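Local atomic coordinates of histidine kinase (Synechocystis sp., PDB entry 5DFY), a protein that probably acts as a light-sensing histidine kinase of a two-component system, this chain being its third GAF domain, which carries a covalently bound phycocyanobilin. Residues A[59-73]-A[84-96]. Residues are numbered along the deposited sequence; the frame is centred on the assembly and turned at random.
With CYC (phycocyanobilin), chain B.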
loop_
_atom_site.group_PDB
_atom_site.type_symbol
_atom_site.label_atom_id
_atom_site.label_comp_id
_atom_site.label_asym_id
_atom_site.label_seq_id
_atom_site.Cartn_x
_atom_site.Cartn_y
_atom_site.Cartn_z
ATOM N N SER A 59 -6.390 -10.539 -14.387
ATOM C CA SER A 59 -5.793 -10.855 -15.680
ATOM C C SER A 59 -6.884 -10.947 -16.745
ATOM O O SER A 59 -6.736 -10.446 -17.850
ATOM C CB SER A 59 -5.007 -12.171 -15.625
ATOM O OG SER A 59 -3.913 -12.090 -14.712
ATOM N N ASP A 60 -7.982 -11.623 -16.389
ATOM C CA ASP A 60 -9.112 -11.752 -17.306
ATOM C C ASP A 60 -9.754 -10.390 -17.573
ATOM O O ASP A 60 -10.183 -10.102 -18.693
ATOM C CB ASP A 60 -10.187 -12.699 -16.754
ATOM C CG ASP A 60 -9.764 -14.167 -16.750
ATOM O OD1 ASP A 60 -8.741 -14.547 -17.376
ATOM O OD2 ASP A 60 -10.494 -14.966 -16.116
ATOM N N GLU A 61 -9.819 -9.540 -16.548
ATOM C CA GLU A 61 -10.361 -8.202 -16.712
ATOM C C GLU A 61 -9.523 -7.383 -17.703
ATOM O O GLU A 61 -10.074 -6.740 -18.600
ATOM C CB GLU A 61 -10.452 -7.506 -15.340
ATOM C CG GLU A 61 -10.901 -6.041 -15.397
ATOM C CD GLU A 61 -10.866 -5.347 -14.027
ATOM O OE1 GLU A 61 -9.932 -5.598 -13.227
ATOM O OE2 GLU A 61 -11.777 -4.538 -13.761
ATOM N N VAL A 62 -8.200 -7.429 -17.558
ATOM C CA VAL A 62 -7.316 -6.720 -18.476
ATOM C C VAL A 62 -7.541 -7.202 -19.904
ATOM O O VAL A 62 -7.667 -6.403 -20.828
ATOM C CB VAL A 62 -5.845 -6.891 -18.087
ATOM C CG1 VAL A 62 -4.937 -6.298 -19.149
ATOM C CG2 VAL A 62 -5.599 -6.264 -16.723
ATOM N N ARG A 63 -7.590 -8.516 -20.084
ATOM C CA ARG A 63 -7.657 -9.068 -21.427
ATOM C C ARG A 63 -8.978 -8.649 -22.058
ATOM O O ARG A 63 -9.022 -8.314 -23.240
ATOM C CB ARG A 63 -7.521 -10.591 -21.415
ATOM C CG ARG A 63 -7.435 -11.157 -22.847
ATOM C CD ARG A 63 -6.856 -12.561 -22.886
ATOM N NE ARG A 63 -7.679 -13.558 -22.209
ATOM C CZ ARG A 63 -8.734 -14.172 -22.747
ATOM N NH1 ARG A 63 -9.135 -13.874 -23.976
ATOM N NH2 ARG A 63 -9.389 -15.088 -22.047
ATOM N N HIS A 64 -10.025 -8.663 -21.240
ATOM C CA HIS A 64 -11.357 -8.232 -21.640
ATOM C C HIS A 64 -11.390 -6.733 -21.990
ATOM O O HIS A 64 -11.860 -6.350 -23.065
ATOM C CB HIS A 64 -12.340 -8.569 -20.514
ATOM C CG HIS A 64 -13.769 -8.279 -20.845
ATOM N ND1 HIS A 64 -14.571 -7.490 -20.048
ATOM C CD2 HIS A 64 -14.541 -8.682 -21.879
ATOM C CE1 HIS A 64 -15.776 -7.411 -20.585
ATOM N NE2 HIS A 64 -15.785 -8.127 -21.695
ATOM N N LEU A 65 -10.863 -5.885 -21.113
ATOM C CA LEU A 65 -10.943 -4.446 -21.339
ATOM C C LEU A 65 -10.076 -3.943 -22.469
ATOM O O LEU A 65 -10.477 -3.024 -23.188
ATOM C CB LEU A 65 -10.576 -3.675 -20.071
ATOM C CG LEU A 65 -11.549 -3.845 -18.910
ATOM C CD1 LEU A 65 -10.995 -3.136 -17.672
ATOM C CD2 LEU A 65 -12.915 -3.291 -19.254
ATOM N N LEU A 66 -8.876 -4.509 -22.610
ATOM C CA LEU A 66 -7.951 -4.080 -23.642
ATOM C C LEU A 66 -8.078 -4.863 -24.944
ATOM O O LEU A 66 -7.486 -4.486 -25.933
ATOM C CB LEU A 66 -6.509 -4.196 -23.160
ATOM C CG LEU A 66 -6.102 -3.265 -22.027
ATOM C CD1 LEU A 66 -4.632 -3.447 -21.692
ATOM C CD2 LEU A 66 -6.403 -1.818 -22.394
ATOM N N SER A 67 -8.832 -5.942 -24.936
ATOM C CA SER A 67 -8.909 -6.787 -26.122
ATOM C C SER A 67 -7.516 -7.151 -26.624
ATOM O O SER A 67 -7.246 -7.108 -27.823
ATOM C CB SER A 67 -9.691 -6.084 -27.234
ATOM O OG SER A 67 -11.035 -5.900 -26.852
ATOM N N CYS A 68 -6.624 -7.488 -25.709
ATOM C CA CYS A 68 -5.298 -7.962 -26.068
ATOM C C CYS A 68 -5.345 -9.496 -26.115
ATOM O O CYS A 68 -6.379 -10.101 -25.842
ATOM C CB CYS A 68 -4.237 -7.455 -25.094
ATOM S SG CYS A 68 -4.482 -7.904 -23.366
ATOM N N ASP A 69 -4.233 -10.108 -26.490
ATOM C CA ASP A 69 -4.191 -11.551 -26.718
ATOM C C ASP A 69 -3.764 -12.356 -25.497
ATOM O O ASP A 69 -4.228 -13.480 -25.288
ATOM C CB ASP A 69 -3.260 -11.846 -27.881
ATOM C CG ASP A 69 -3.775 -11.271 -29.177
ATOM O OD1 ASP A 69 -4.990 -11.429 -29.446
ATOM O OD2 ASP A 69 -2.982 -10.658 -29.904
ATOM N N ARG A 70 -2.888 -11.771 -24.675
ATOM C CA ARG A 70 -2.367 -12.452 -23.485
ATOM C C ARG A 70 -2.165 -11.427 -22.386
ATOM O O ARG A 70 -1.842 -10.296 -22.682
ATOM C CB ARG A 70 -1.047 -13.155 -23.757
ATOM C CG ARG A 70 -0.713 -14.238 -22.747
ATOM C CD ARG A 70 0.737 -14.706 -22.768
ATOM N NE ARG A 70 1.317 -14.978 -24.092
ATOM C CZ ARG A 70 1.209 -16.118 -24.769
ATOM N NH1 ARG A 70 1.799 -16.199 -25.944
ATOM N NH2 ARG A 70 0.529 -17.154 -24.303
ATOM N N VAL A 71 -2.373 -11.841 -21.138
ATOM C CA VAL A 71 -2.034 -11.032 -19.960
ATOM C C VAL A 71 -1.222 -11.913 -19.028
ATOM O O VAL A 71 -1.557 -13.086 -18.825
ATOM C CB VAL A 71 -3.271 -10.507 -19.257
ATOM C CG1 VAL A 71 -2.901 -9.762 -17.973
ATOM C CG2 VAL A 71 -4.086 -9.634 -20.185
ATOM N N LEU A 72 -0.155 -11.353 -18.455
ATOM C CA LEU A 72 0.703 -12.095 -17.543
ATOM C C LEU A 72 0.923 -11.319 -16.253
ATOM O O LEU A 72 1.061 -10.079 -16.255
ATOM C CB LEU A 72 2.059 -12.412 -18.150
ATOM C CG LEU A 72 2.068 -13.296 -19.407
ATOM C CD1 LEU A 72 3.422 -13.268 -20.092
ATOM C CD2 LEU A 72 1.665 -14.709 -19.018
ATOM N N VAL A 73 0.959 -12.078 -15.164
ATOM C CA VAL A 73 1.376 -11.573 -13.855
ATOM C C VAL A 73 2.730 -12.182 -13.524
ATOM O O VAL A 73 2.878 -13.404 -13.517
ATOM C CB VAL A 73 0.353 -11.928 -12.767
ATOM C CG1 VAL A 73 0.826 -11.384 -11.396
ATOM C CG2 VAL A 73 -1.025 -11.362 -13.099
ATOM N N PHE A 84 6.525 -16.190 -13.495
ATOM C CA PHE A 84 5.131 -16.037 -13.879
ATOM C C PHE A 84 4.263 -16.822 -12.946
ATOM O O PHE A 84 4.558 -17.980 -12.629
ATOM C CB PHE A 84 4.919 -16.504 -15.333
ATOM C CG PHE A 84 5.560 -15.605 -16.326
ATOM C CD1 PHE A 84 5.105 -14.308 -16.473
ATOM C CD2 PHE A 84 6.634 -16.025 -17.084
ATOM C CE1 PHE A 84 5.682 -13.452 -17.359
ATOM C CE2 PHE A 84 7.234 -15.152 -17.980
ATOM C CZ PHE A 84 6.749 -13.873 -18.127
ATOM N N ILE A 85 3.193 -16.204 -12.484
ATOM C CA ILE A 85 2.291 -16.901 -11.618
ATOM C C ILE A 85 0.862 -16.880 -12.106
ATOM O O ILE A 85 0.035 -17.573 -11.538
ATOM C CB ILE A 85 2.389 -16.345 -10.181
ATOM C CG1 ILE A 85 2.029 -14.869 -10.133
ATOM C CG2 ILE A 85 3.826 -16.546 -9.641
ATOM C CD1 ILE A 85 1.867 -14.374 -8.700
ATOM N N HIS A 86 0.568 -16.138 -13.180
ATOM C CA HIS A 86 -0.742 -16.259 -13.805
ATOM C C HIS A 86 -0.736 -15.783 -15.244
ATOM O O HIS A 86 -0.005 -14.872 -15.610
ATOM C CB HIS A 86 -1.815 -15.492 -13.031
ATOM C CG HIS A 86 -3.200 -15.936 -13.359
ATOM N ND1 HIS A 86 -3.851 -16.929 -12.661
ATOM C CD2 HIS A 86 -4.043 -15.569 -14.357
ATOM C CE1 HIS A 86 -5.042 -17.132 -13.193
ATOM N NE2 HIS A 86 -5.182 -16.318 -14.224
ATOM N N GLU A 87 -1.583 -16.428 -16.043
ATOM C CA GLU A 87 -1.770 -16.120 -17.457
ATOM C C GLU A 87 -3.255 -16.091 -17.790
ATOM O O GLU A 87 -4.008 -16.982 -17.387
ATOM C CB GLU A 87 -1.061 -17.166 -18.326
ATOM C CG GLU A 87 -1.345 -17.050 -19.817
ATOM C CD GLU A 87 -0.689 -18.176 -20.597
ATOM O OE1 GLU A 87 -0.700 -19.329 -20.096
ATOM O OE2 GLU A 87 -0.147 -17.899 -21.684
ATOM N N SER A 88 -3.685 -15.083 -18.539
ATOM C CA SER A 88 -4.976 -15.103 -19.213
ATOM C C SER A 88 -4.671 -15.011 -20.702
ATOM O O SER A 88 -4.016 -14.074 -21.133
ATOM C CB SER A 88 -5.874 -13.944 -18.765
ATOM O OG SER A 88 -7.122 -13.924 -19.427
ATOM N N VAL A 89 -5.128 -15.985 -21.483
ATOM C CA VAL A 89 -4.814 -16.012 -22.895
ATOM C C VAL A 89 -6.017 -16.476 -23.714
ATOM O O VAL A 89 -6.781 -17.354 -23.278
ATOM C CB VAL A 89 -3.591 -16.918 -23.152
ATOM C CG1 VAL A 89 -3.851 -18.372 -22.748
ATOM C CG2 VAL A 89 -3.132 -16.850 -24.606
ATOM N N ALA A 90 -6.198 -15.865 -24.888
ATOM C CA ALA A 90 -7.271 -16.284 -25.795
ATOM C C ALA A 90 -6.951 -17.674 -26.344
ATOM O O ALA A 90 -5.785 -18.034 -26.514
ATOM C CB ALA A 90 -7.443 -15.287 -26.926
ATOM N N GLN A 91 -7.989 -18.449 -26.622
ATOM C CA GLN A 91 -7.821 -19.860 -26.966
ATOM C C GLN A 91 -6.996 -20.107 -28.238
ATOM O O GLN A 91 -6.419 -21.202 -28.402
ATOM C CB GLN A 91 -9.175 -20.541 -27.121
ATOM C CG GLN A 91 -9.941 -20.105 -28.323
ATOM C CD GLN A 91 -11.310 -20.767 -28.373
ATOM O OE1 GLN A 91 -11.416 -21.992 -28.396
ATOM N NE2 GLN A 91 -12.350 -19.958 -28.366
ATOM N N MET A 92 -6.937 -19.125 -29.132
ATOM C CA MET A 92 -6.254 -19.327 -30.411
ATOM C C MET A 92 -4.728 -19.341 -30.317
ATOM O O MET A 92 -4.046 -19.679 -31.294
ATOM C CB MET A 92 -6.672 -18.261 -31.444
ATOM C CG MET A 92 -6.246 -16.862 -31.100
ATOM S SD MET A 92 -6.800 -15.587 -32.259
ATOM C CE MET A 92 -5.701 -15.878 -33.646
ATOM N N TRP A 93 -4.176 -18.973 -29.156
ATOM C CA TRP A 93 -2.732 -18.927 -28.961
ATOM C C TRP A 93 -2.234 -20.042 -28.077
ATOM O O TRP A 93 -2.910 -20.431 -27.121
ATOM C CB TRP A 93 -2.316 -17.594 -28.324
ATOM C CG TRP A 93 -2.942 -16.414 -28.955
ATOM C CD1 TRP A 93 -3.984 -15.697 -28.452
ATOM C CD2 TRP A 93 -2.623 -15.822 -30.224
ATOM N NE1 TRP A 93 -4.328 -14.689 -29.315
ATOM C CE2 TRP A 93 -3.497 -14.731 -30.401
ATOM C CE3 TRP A 93 -1.671 -16.093 -31.222
ATOM C CZ2 TRP A 93 -3.456 -13.928 -31.528
ATOM C CZ3 TRP A 93 -1.634 -15.287 -32.334
ATOM C CH2 TRP A 93 -2.531 -14.227 -32.487
ATOM N N GLU A 94 -1.037 -20.532 -28.362
ATOM C CA GLU A 94 -0.395 -21.498 -27.471
ATOM C C GLU A 94 -0.193 -20.847 -26.098
ATOM O O GLU A 94 0.359 -19.755 -26.012
ATOM C CB GLU A 94 0.937 -21.978 -28.056
ATOM C CG GLU A 94 1.679 -22.908 -27.089
ATOM C CD GLU A 94 2.869 -23.671 -27.686
ATOM O OE1 GLU A 94 3.012 -23.730 -28.913
ATOM O OE2 GLU A 94 3.663 -24.193 -26.885
ATOM N N PRO A 95 -0.645 -21.516 -25.031
ATOM C CA PRO A 95 -0.452 -20.914 -23.702
ATOM C C PRO A 95 0.967 -21.080 -23.221
ATOM O O PRO A 95 1.660 -22.011 -23.664
ATOM C CB PRO A 95 -1.419 -21.696 -22.820
ATOM C CG PRO A 95 -1.483 -23.055 -23.474
ATOM C CD PRO A 95 -1.366 -22.789 -24.960
ATOM N N LEU A 96 1.419 -20.179 -22.346
ATOM C CA LEU A 96 2.718 -20.354 -21.703
ATOM C C LEU A 96 2.612 -21.325 -20.549
ATOM O O LEU A 96 3.587 -22.026 -20.256
ATOM C CB LEU A 96 3.273 -19.022 -21.200
ATOM C CG LEU A 96 3.482 -17.930 -22.240
ATOM C CD1 LEU A 96 4.231 -16.768 -21.606
ATOM C CD2 LEU A 96 4.200 -18.433 -23.473
HETATM C CHA CYC B . 14.612 -4.709 -20.861
HETATM N NA CYC B . 13.146 -6.666 -20.175
HETATM C C1A CYC B . 13.479 -5.251 -20.389
HETATM C C2A CYC B . 12.265 -4.464 -19.987
HETATM C C3A CYC B . 11.235 -5.378 -19.549
HETATM C C4A CYC B . 11.780 -6.739 -19.678
HETATM C CMA CYC B . 9.875 -4.964 -19.050
HETATM C CAA CYC B . 12.205 -2.947 -19.980
HETATM C CBA CYC B . 12.895 -2.606 -18.641
HETATM C CGA CYC B . 13.102 -1.123 -18.336
HETATM O O1A CYC B . 12.975 -0.287 -19.258
HETATM O O2A CYC B . 13.428 -0.721 -17.166
HETATM C CHB CYC B . 11.188 -8.056 -19.312
HETATM N NB CYC B . 8.845 -7.639 -20.110
HETATM C C1B CYC B . 9.892 -8.320 -19.298
HETATM C C2B CYC B . 9.246 -9.366 -18.495
HETATM C C3B CYC B . 7.874 -9.365 -18.777
HETATM C C4B CYC B . 7.575 -8.330 -19.791
HETATM C CMB CYC B . 9.999 -10.265 -17.539
HETATM C CAB CYC B . 6.822 -10.283 -18.167
HETATM C CBB CYC B . 5.876 -9.480 -17.285
HETATM O OB CYC B . 6.519 -8.027 -20.294
HETATM N NC CYC B . 16.169 -9.932 -21.538
HETATM C C1C CYC B . 16.086 -11.139 -21.796
HETATM C C2C CYC B . 17.649 -11.746 -22.179
HETATM C C3C CYC B . 18.479 -10.897 -21.635
HETATM C C4C CYC B . 17.655 -9.505 -21.661
HETATM C CMC CYC B . 17.778 -13.248 -21.735
HETATM C CAC CYC B . 19.937 -10.702 -22.334
HETATM C CBC CYC B . 20.781 -11.919 -22.029
HETATM O OC CYC B . 15.081 -11.822 -21.789
HETATM C CHD CYC B . 18.191 -8.276 -21.656
HETATM N ND CYC B . 16.110 -6.859 -21.102
HETATM C C1D CYC B . 17.387 -7.019 -21.569
HETATM C C2D CYC B . 17.875 -5.812 -21.980
HETATM C C3D CYC B . 16.910 -4.884 -21.760
HETATM C C4D CYC B . 15.812 -5.540 -21.210
HETATM C CMD CYC B . 19.273 -5.616 -22.550
HETATM C CAD CYC B . 17.005 -3.409 -22.055
HETATM C CBD CYC B . 16.317 -3.077 -23.363
HETATM C CGD CYC B . 17.069 -3.718 -24.516
HETATM O O1D CYC B . 16.579 -4.689 -25.153
HETATM O O2D CYC B . 18.208 -3.291 -24.855
HETATM O O HOH W 1 -7.020 -16.350 -16.176
HETATM O O HOH W 2 2.104 -18.435 -27.685
#
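Strands 70-73 and 84-89 run antiparallel, their axes 4.7 Å apart, with Val71 and Ser88 as a hydrogen-bonded pair and a classic beta bulge where Ile85 and His86 both face Val73; helix 59-66 covers one face of this hairpin at the edge of the GAF sheet. On that face, Ser88 has its hydroxyl turned anti to the backbone N (chi1 179°), where it serves two helix residues. Its OG donates to Asp60 OD1 at 2.7 Å, on the anti lone pair of the carboxylate, and accepts an in-plane, nearly straight bond from Arg63 NE at 2.9 Å. The Arg63 guanidinium then lies with one face over the peptide joining Val89 to Ala90. A water links Asp60 OD1 to His86 NE2, while His86 ND1 is hydrogen-bonded to Gln52, nearer the start of helix 50-66.

On the opposite face Arg70, bent at chi3 (-46°), brings NH2 to Glu87 OE2 at 2.8 Å in a salt bridge tilted from the guanidinium plane, and to Glu94 O at 3.1 Å within that plane. Leu96 CG sits over one guanidinium face, and Leu96 N donates to the syn lone pair of Glu87 OE2 at 2.8 Å. Leu72 CD1 meets Leu96 CD1 and, at 3.6 Å, Phe84 CE1; that same ring atom lies 3.5 Å from CAB of phycocyanobilin. Polar bonds thus tie the helix to one face and hold 94-96 against the other, where the doubly gripped Glu87 OE2 is probably held as a carboxylate beside an apolar patch reaching the chromophore pocket.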